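Local coordinates for putative P4-specific DNA primase (Enterobacteria phage P4, PDB 1KA8), which makes short RNA primers, unwinds DNA and binds the phage P4 replication origin, this chain being its winged-helix origin-binding domain, at residues M21-A26 and I83-T88; F6-Y11 and H39-Y44. One frame throughout, in Å; residues are numbered along the deposited sequence.

Contact 1. Residues M21-A26 and I83-T88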
ATOM      1  N   MET A  21     -17.750   7.824   4.396  1.00 40.33           N
ATOM      2  CA  MET A  21     -16.837   8.505   5.312  1.00 34.87           C
ATOM      3  C   MET A  21     -16.032   9.636   4.698  1.00 36.15           C
ATOM      4  O   MET A  21     -15.833   9.707   3.485  1.00 35.45           O
ATOM      5  CB  MET A  21     -15.858   7.500   5.918  1.00 28.89           C
ATOM      6  CG  MET A  21     -16.477   6.612   6.942  1.00 20.72           C
ATOM      7  SD  MET A  21     -15.489   5.191   7.299  1.00 11.38           S
ATOM      8  CE  MET A  21     -14.877   5.747   8.890  1.00  8.66           C
ATOM      9  N   TYR A  22     -15.572  10.524   5.560  1.00 37.54           N
ATOM     10  CA  TYR A  22     -14.738  11.632   5.133  1.00 40.43           C
ATOM     11  C   TYR A  22     -13.251  11.286   5.443  1.00 40.31           C
ATOM     12  O   TYR A  22     -12.920  10.655   6.468  1.00 39.98           O
ATOM     13  CB  TYR A  22     -15.141  12.909   5.880  1.00 44.27           C
ATOM     14  CG  TYR A  22     -16.257  13.731   5.246  1.00 48.62           C
ATOM     15  CD1 TYR A  22     -17.597  13.519   5.576  1.00 48.51           C
ATOM     16  CD2 TYR A  22     -15.952  14.784   4.370  1.00 50.86           C
ATOM     17  CE1 TYR A  22     -18.607  14.350   5.059  1.00 49.69           C
ATOM     18  CE2 TYR A  22     -16.944  15.615   3.845  1.00 52.56           C
ATOM     19  CZ  TYR A  22     -18.274  15.402   4.193  1.00 53.08           C
ATOM     20  OH  TYR A  22     -19.246  16.260   3.683  1.00 55.29           O
ATOM     21  N   MET A  23     -12.352  11.679   4.556  1.00 38.07           N
ATOM     22  CA  MET A  23     -10.942  11.417   4.786  1.00 36.82           C
ATOM     23  C   MET A  23     -10.476  12.478   5.762  1.00 37.14           C
ATOM     24  O   MET A  23      -9.810  13.410   5.335  1.00 38.97           O
ATOM     25  CB  MET A  23     -10.157  11.592   3.471  1.00 33.08           C
ATOM     26  CG  MET A  23      -8.681  11.217   3.567  1.00 26.68           C
ATOM     27  SD  MET A  23      -8.604   9.516   4.031  1.00 26.80           S
ATOM     28  CE  MET A  23      -8.937   8.827   2.497  1.00 20.65           C
ATOM     29  N   GLY A  24     -10.807  12.371   7.045  1.00 36.51           N
ATOM     30  CA  GLY A  24     -10.388  13.420   7.974  1.00 37.17           C
ATOM     31  C   GLY A  24      -8.902  13.772   7.938  1.00 39.58           C
ATOM     32  O   GLY A  24      -8.250  13.719   6.894  1.00 41.57           O
ATOM     33  N   ASN A  25      -8.350  14.163   9.077  1.00 37.31           N
ATOM     34  CA  ASN A  25      -6.934  14.465   9.131  1.00 32.89           C
ATOM     35  C   ASN A  25      -6.557  14.583  10.589  1.00 34.34           C
ATOM     36  O   ASN A  25      -7.420  14.661  11.458  1.00 38.53           O
ATOM     37  CB  ASN A  25      -6.627  15.724   8.349  1.00 25.29           C
ATOM     38  CG  ASN A  25      -7.192  16.931   8.988  1.00 24.69           C
ATOM     39  OD1 ASN A  25      -7.534  17.891   8.315  1.00 28.53           O
ATOM     40  ND2 ASN A  25      -7.293  16.911  10.306  1.00 22.54           N
ATOM     41  N   ALA A  26      -5.267  14.583  10.861  1.00 35.26           N
ATOM     42  CA  ALA A  26      -4.789  14.622  12.229  1.00 35.87           C
ATOM     43  C   ALA A  26      -5.224  15.822  13.065  1.00 36.12           C
ATOM     44  O   ALA A  26      -5.344  15.730  14.283  1.00 35.10           O
ATOM     45  CB  ALA A  26      -3.283  14.521  12.213  1.00 37.86           C
ATOM     46  N   ILE A  83     -12.849  16.172   1.782  1.00 50.97           N
ATOM     47  CA  ILE A  83     -12.952  15.091   0.809  1.00 49.60           C
ATOM     48  C   ILE A  83     -13.783  13.971   1.393  1.00 49.44           C
ATOM     49  O   ILE A  83     -13.512  13.485   2.496  1.00 49.17           O
ATOM     50  CB  ILE A  83     -11.572  14.540   0.386  1.00 48.74           C
ATOM     51  CG1 ILE A  83     -10.841  15.574  -0.474  1.00 49.73           C
ATOM     52  CG2 ILE A  83     -11.748  13.263  -0.426  1.00 46.71           C
ATOM     53  CD1 ILE A  83     -10.559  16.906   0.220  1.00 51.22           C
ATOM     54  N   GLN A  84     -14.818  13.582   0.656  1.00 49.80           N
ATOM     55  CA  GLN A  84     -15.690  12.512   1.109  1.00 49.41           C
ATOM     56  C   GLN A  84     -15.517  11.303   0.212  1.00 48.35           C
ATOM     57  O   GLN A  84     -15.411  11.428  -1.009  1.00 49.17           O
ATOM     58  CB  GLN A  84     -17.151  12.945   1.105  1.00 51.05           C
ATOM     59  CG  GLN A  84     -18.030  11.897   1.726  1.00 52.70           C
ATOM     60  CD  GLN A  84     -19.462  12.312   1.805  1.00 53.96           C
ATOM     61  OE1 GLN A  84     -20.283  11.598   2.376  1.00 53.73           O
ATOM     62  NE2 GLN A  84     -19.784  13.469   1.233  1.00 55.66           N
ATOM     63  N   THR A  85     -15.491  10.131   0.830  1.00 46.05           N
ATOM     64  CA  THR A  85     -15.299   8.892   0.091  1.00 44.27           C
ATOM     65  C   THR A  85     -16.604   8.134  -0.093  1.00 44.43           C
ATOM     66  O   THR A  85     -17.668   8.605   0.289  1.00 44.17           O
ATOM     67  CB  THR A  85     -14.282   7.970   0.813  1.00 42.59           C
ATOM     68  OG1 THR A  85     -14.916   7.305   1.916  1.00 45.33           O
ATOM     69  CG2 THR A  85     -13.114   8.786   1.332  1.00 42.12           C
ATOM     70  N   ASN A  86     -16.516   6.956  -0.686  1.00 42.62           N
ATOM     71  CA  ASN A  86     -17.682   6.130  -0.894  1.00 40.33           C
ATOM     72  C   ASN A  86     -17.453   4.900  -0.040  1.00 38.45           C
ATOM     73  O   ASN A  86     -17.769   3.778  -0.454  1.00 39.91           O
ATOM     74  CB  ASN A  86     -17.773   5.704  -2.348  1.00 44.28           C
ATOM     75  CG  ASN A  86     -16.650   4.771  -2.739  1.00 48.98           C
ATOM     76  OD1 ASN A  86     -15.485   5.121  -2.608  1.00 52.94           O
ATOM     77  ND2 ASN A  86     -16.990   3.578  -3.213  1.00 48.56           N
ATOM     78  N   LEU A  87     -16.904   5.096   1.154  1.00 34.33           N
ATOM     79  CA  LEU A  87     -16.620   3.947   2.000  1.00 32.97           C
ATOM     80  C   LEU A  87     -17.263   3.996   3.376  1.00 31.57           C
ATOM     81  O   LEU A  87     -17.497   5.071   3.932  1.00 28.32           O
ATOM     82  CB  LEU A  87     -15.103   3.799   2.166  1.00 34.11           C
ATOM     83  CG  LEU A  87     -14.247   3.948   0.906  1.00 40.31           C
ATOM     84  CD1 LEU A  87     -12.823   4.346   1.295  1.00 40.94           C
ATOM     85  CD2 LEU A  87     -14.282   2.656   0.097  1.00 40.52           C
ATOM     86  N   THR A  88     -17.538   2.813   3.925  1.00 30.87           N
ATOM     87  CA  THR A  88     -18.111   2.706   5.264  1.00 33.22           C
ATOM     88  C   THR A  88     -17.530   1.494   5.959  1.00 33.64           C
ATOM     89  O   THR A  88     -17.025   0.573   5.303  1.00 34.17           O
ATOM     90  CB  THR A  88     -19.652   2.543   5.254  1.00 35.38           C
ATOM     91  OG1 THR A  88     -19.994   1.179   4.965  1.00 34.67           O
ATOM     92  CG2 THR A  88     -20.266   3.427   4.207  1.00 34.29           C
TER
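One face of the Tyr22 ring is met by Gln84, whose CB lies 4.0 Å from the ring centroid and toward the rim, a CH-pi contact only 16° off the ring normal. Beyond it the extended Gln84 chain crosses the phenol at a slant and stacks its amide plane, 10° from that of the ring. The same ring makes a cation-pi contact with Lys35. Beneath these side chains Tyr22 and Gln84 form a single antiparallel bridge, a non-hydrogen-bonded pair flanked by Met23 N to Ile83 O (3.0 Å) and Thr85 N to Met21 O (2.7 Å). The loop after strand 12-14 is thus laid against strand 82-89, the longest strand of the small sheet of this winged-helix domain. Thr85 grips Met21 O twice: its OG1, placed between backbone N and carbonyl carbon (chi1 78°), also donates to Met21 O, at 3.0 Å and from above the carbonyl plane. That hydroxyl accepts from Leu87 N, closing an ST turn where the strand is broken, and beyond the turn Met21 N gives a nearly straight bond to Leu87 O (2.8 Å). Met23 reaches Leu56, Phe59 and Leu63 of helix 56-69.

Contact 2. Residues F6-Y11 and H39-Y44; sequences FDFIGY and HAYLAY
Phe8 and Tyr44 reach across between helices 4-8 and 37-47 and pass one another side by side, pointing opposite ways. Both CB atoms point toward the opposite segment, and chi1 (168° for Phe8, 177° for Tyr44) sets CG anti to the backbone N. Phe8 CB packs on Tyr44 CD2 at 3.4 Å, while Phe8 CA lies over one face of the tyrosine ring, toward its rim; the two rings themselves meet obliquely, their planes 46° apart. Tyr41, one turn earlier, serves the phenylalanine differently. Its CA sits over a face of the Phe8 ring, 3.8 Å from the centroid, and its own ring turns an edge to Phe8, with CD1 above the rim and the centroids 5.4 Å apart. Ala40 CB lies at the edge of the Phe8 ring, in its plane, 4.0 Å from Phe8 CZ. Farther out, Tyr11 CE2 meets Tyr44 CE1 at 3.6 Å, the two side chains crossing at about a right angle. The Tyr11 hydroxyl is hydrogen-bonded to Asp96, and Trp97 sets its ring edge-to-face with both Tyr11 and Tyr44, which brings the C-terminal part of the chain into the assembly of rings. The methylene of Asp7 borders the hydroxyl end of Tyr44. No hydrogen bond joins the two segments. Phe8, Tyr11, Tyr41 and Tyr44 make an aromatic cluster, which packs the N-terminal helix onto helix 37-47 within the helical core of the winged-helix fold.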
ATOM      1  N   PHE A   6      -3.135  -2.674   5.806  1.00 46.17           N
ATOM      2  CA  PHE A   6      -3.882  -3.533   4.895  1.00 44.43           C
ATOM      3  C   PHE A   6      -5.067  -4.226   5.574  1.00 45.61           C
ATOM      4  O   PHE A   6      -6.161  -4.309   5.000  1.00 43.89           O
ATOM      5  CB  PHE A   6      -2.987  -4.611   4.332  1.00 39.15           C
ATOM      6  CG  PHE A   6      -3.688  -5.539   3.418  1.00 33.12           C
ATOM      7  CD1 PHE A   6      -3.942  -5.163   2.095  1.00 33.55           C
ATOM      8  CD2 PHE A   6      -4.126  -6.774   3.879  1.00 29.56           C
ATOM      9  CE1 PHE A   6      -4.647  -6.023   1.213  1.00 35.51           C
ATOM     10  CE2 PHE A   6      -4.826  -7.646   3.025  1.00 32.93           C
ATOM     11  CZ  PHE A   6      -5.094  -7.275   1.680  1.00 32.09           C
ATOM     12  N   ASP A   7      -4.838  -4.752   6.777  1.00 45.68           N
ATOM     13  CA  ASP A   7      -5.906  -5.428   7.521  1.00 46.25           C
ATOM     14  C   ASP A   7      -7.052  -4.470   7.793  1.00 47.12           C
ATOM     15  O   ASP A   7      -8.211  -4.830   7.644  1.00 47.72           O
ATOM     16  CB  ASP A   7      -5.388  -5.975   8.849  1.00 43.29           C
ATOM     17  CG  ASP A   7      -4.206  -6.906   8.671  1.00 42.08           C
ATOM     18  OD1 ASP A   7      -4.005  -7.414   7.531  1.00 40.80           O
ATOM     19  OD2 ASP A   7      -3.491  -7.129   9.675  1.00 41.46           O
ATOM     20  N   PHE A   8      -6.714  -3.250   8.194  1.00 46.53           N
ATOM     21  CA  PHE A   8      -7.709  -2.232   8.458  1.00 44.75           C
ATOM     22  C   PHE A   8      -8.603  -2.085   7.237  1.00 43.60           C
ATOM     23  O   PHE A   8      -9.821  -2.097   7.349  1.00 45.06           O
ATOM     24  CB  PHE A   8      -7.032  -0.898   8.741  1.00 43.92           C
ATOM     25  CG  PHE A   8      -7.975   0.275   8.735  1.00 42.97           C
ATOM     26  CD1 PHE A   8      -8.740   0.577   9.859  1.00 42.87           C
ATOM     27  CD2 PHE A   8      -8.097   1.080   7.603  1.00 41.00           C
ATOM     28  CE1 PHE A   8      -9.609   1.664   9.856  1.00 40.17           C
ATOM     29  CE2 PHE A   8      -8.958   2.163   7.593  1.00 38.22           C
ATOM     30  CZ  PHE A   8      -9.715   2.453   8.723  1.00 39.68           C
ATOM     31  N   ILE A   9      -7.991  -1.937   6.071  1.00 41.40           N
ATOM     32  CA  ILE A   9      -8.744  -1.779   4.830  1.00 41.07           C
ATOM     33  C   ILE A   9      -9.679  -2.968   4.600  1.00 41.61           C
ATOM     34  O   ILE A   9     -10.566  -2.942   3.740  1.00 40.44           O
ATOM     35  CB  ILE A   9      -7.782  -1.632   3.637  1.00 39.74           C
ATOM     36  CG1 ILE A   9      -6.732  -0.563   3.948  1.00 38.86           C
ATOM     37  CG2 ILE A   9      -8.544  -1.275   2.383  1.00 40.30           C
ATOM     38  CD1 ILE A   9      -7.291   0.741   4.408  1.00 37.39           C
ATOM     39  N   GLY A  10      -9.470  -4.013   5.390  1.00 42.12           N
ATOM     40  CA  GLY A  10     -10.294  -5.201   5.281  1.00 43.42           C
ATOM     41  C   GLY A  10     -11.653  -4.995   5.918  1.00 43.07           C
ATOM     42  O   GLY A  10     -12.592  -5.730   5.646  1.00 44.38           O
ATOM     43  N   TYR A  11     -11.746  -3.993   6.784  1.00 43.73           N
ATOM     44  CA  TYR A  11     -12.986  -3.658   7.465  1.00 43.42           C
ATOM     45  C   TYR A  11     -13.737  -2.585   6.694  1.00 42.62           C
ATOM     46  O   TYR A  11     -14.608  -1.930   7.248  1.00 44.03           O
ATOM     47  CB  TYR A  11     -12.697  -3.119   8.857  1.00 44.47           C
ATOM     48  CG  TYR A  11     -12.303  -4.147   9.873  1.00 47.55           C
ATOM     49  CD1 TYR A  11     -13.255  -4.967  10.468  1.00 49.41           C
ATOM     50  CD2 TYR A  11     -10.984  -4.271  10.280  1.00 48.30           C
ATOM     51  CE1 TYR A  11     -12.900  -5.879  11.449  1.00 49.72           C
ATOM     52  CE2 TYR A  11     -10.623  -5.179  11.259  1.00 48.52           C
ATOM     53  CZ  TYR A  11     -11.585  -5.974  11.837  1.00 49.81           C
ATOM     54  OH  TYR A  11     -11.220  -6.843  12.826  1.00 53.13           O
ATOM     55  N   HIS A  39      -9.422   8.869  11.106  1.00 30.49           N
ATOM     56  CA  HIS A  39      -9.577   8.682  12.549  1.00 27.95           C
ATOM     57  C   HIS A  39      -9.895   7.233  12.822  1.00 28.78           C
ATOM     58  O   HIS A  39      -9.415   6.660  13.802  1.00 27.46           O
ATOM     59  CB  HIS A  39     -10.685   9.542  13.119  1.00 25.49           C
ATOM     60  CG  HIS A  39     -10.382  11.000  13.127  1.00 24.63           C
ATOM     61  ND1 HIS A  39      -9.402  11.563  12.340  1.00 24.82           N
ATOM     62  CD2 HIS A  39     -10.980  12.025  13.775  1.00 22.10           C
ATOM     63  CE1 HIS A  39      -9.407  12.875  12.499  1.00 25.39           C
ATOM     64  NE2 HIS A  39     -10.358  13.182  13.364  1.00 27.76           N
ATOM     65  N   ALA A  40     -10.707   6.643  11.955  1.00 31.31           N
ATOM     66  CA  ALA A  40     -11.061   5.242  12.107  1.00 35.82           C
ATOM     67  C   ALA A  40      -9.751   4.466  12.055  1.00 36.48           C
ATOM     68  O   ALA A  40      -9.511   3.560  12.865  1.00 39.85           O
ATOM     69  CB  ALA A  40     -11.984   4.800  10.973  1.00 36.85           C
ATOM     70  N   TYR A  41      -8.902   4.843  11.105  1.00 36.05           N
ATOM     71  CA  TYR A  41      -7.605   4.199  10.947  1.00 36.96           C
ATOM     72  C   TYR A  41      -6.757   4.229  12.231  1.00 34.92           C
ATOM     73  O   TYR A  41      -6.255   3.194  12.679  1.00 31.43           O
ATOM     74  CB  TYR A  41      -6.833   4.858   9.825  1.00 40.76           C
ATOM     75  CG  TYR A  41      -5.441   4.338   9.734  1.00 44.92           C
ATOM     76  CD1 TYR A  41      -5.206   2.977   9.679  1.00 48.73           C
ATOM     77  CD2 TYR A  41      -4.355   5.203   9.712  1.00 46.72           C
ATOM     78  CE1 TYR A  41      -3.925   2.484   9.601  1.00 50.95           C
ATOM     79  CE2 TYR A  41      -3.063   4.724   9.636  1.00 50.29           C
ATOM     80  CZ  TYR A  41      -2.847   3.356   9.578  1.00 51.84           C
ATOM     81  OH  TYR A  41      -1.562   2.861   9.476  1.00 52.31           O
ATOM     82  N   LEU A  42      -6.596   5.413  12.812  1.00 34.26           N
ATOM     83  CA  LEU A  42      -5.836   5.542  14.041  1.00 32.96           C
ATOM     84  C   LEU A  42      -6.427   4.626  15.101  1.00 34.22           C
ATOM     85  O   LEU A  42      -5.706   3.914  15.803  1.00 35.22           O
ATOM     86  CB  LEU A  42      -5.873   6.975  14.560  1.00 30.95           C
ATOM     87  CG  LEU A  42      -5.390   8.089  13.626  1.00 31.51           C
ATOM     88  CD1 LEU A  42      -5.589   9.428  14.321  1.00 28.16           C
ATOM     89  CD2 LEU A  42      -3.935   7.899  13.244  1.00 31.53           C
ATOM     90  N   ALA A  43      -7.748   4.637  15.221  1.00 36.33           N
ATOM     91  CA  ALA A  43      -8.425   3.801  16.218  1.00 37.91           C
ATOM     92  C   ALA A  43      -8.030   2.330  16.083  1.00 38.01           C
ATOM     93  O   ALA A  43      -7.754   1.651  17.071  1.00 37.15           O
ATOM     94  CB  ALA A  43      -9.963   3.959  16.088  1.00 37.86           C
ATOM     95  N   TYR A  44      -8.010   1.846  14.846  1.00 38.08           N
ATOM     96  CA  TYR A  44      -7.664   0.460  14.574  1.00 40.22           C
ATOM     97  C   TYR A  44      -6.222   0.144  14.955  1.00 37.78           C
ATOM     98  O   TYR A  44      -5.980  -0.759  15.756  1.00 37.31           O
ATOM     99  CB  TYR A  44      -7.889   0.130  13.096  1.00 43.07           C
ATOM    100  CG  TYR A  44      -7.469  -1.278  12.745  1.00 46.29           C
ATOM    101  CD1 TYR A  44      -8.180  -2.375  13.226  1.00 46.68           C
ATOM    102  CD2 TYR A  44      -6.336  -1.514  11.965  1.00 47.99           C
ATOM    103  CE1 TYR A  44      -7.771  -3.675  12.940  1.00 48.56           C
ATOM    104  CE2 TYR A  44      -5.915  -2.811  11.669  1.00 47.70           C
ATOM    105  CZ  TYR A  44      -6.634  -3.886  12.158  1.00 48.21           C
ATOM    106  OH  TYR A  44      -6.231  -5.169  11.864  1.00 45.24           O
TER

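From the N terminus the chain first passes 6-11, on and just after helix 4-8, then runs through strand 12-14 to the loop segment 21-26. Helix 37-47 follows, and at 39-44 contact 2 closes a loop of 27 intervening residues. The chain continues through helix 56-69 and strand 76-79 before strand 82-89 closes contact 1 at 83-88, a loop of 56 residues. The segments alternate, so the two loops cross. Contact 2 joins helix to helix, whereas contact 1 attaches the loop between strand 12-14 and helix 37-47 to the sheet. Their centres lie about 12 Å apart, and they touch, among other places, where Met21 CE packs 3.7 Å from Ala40 CB.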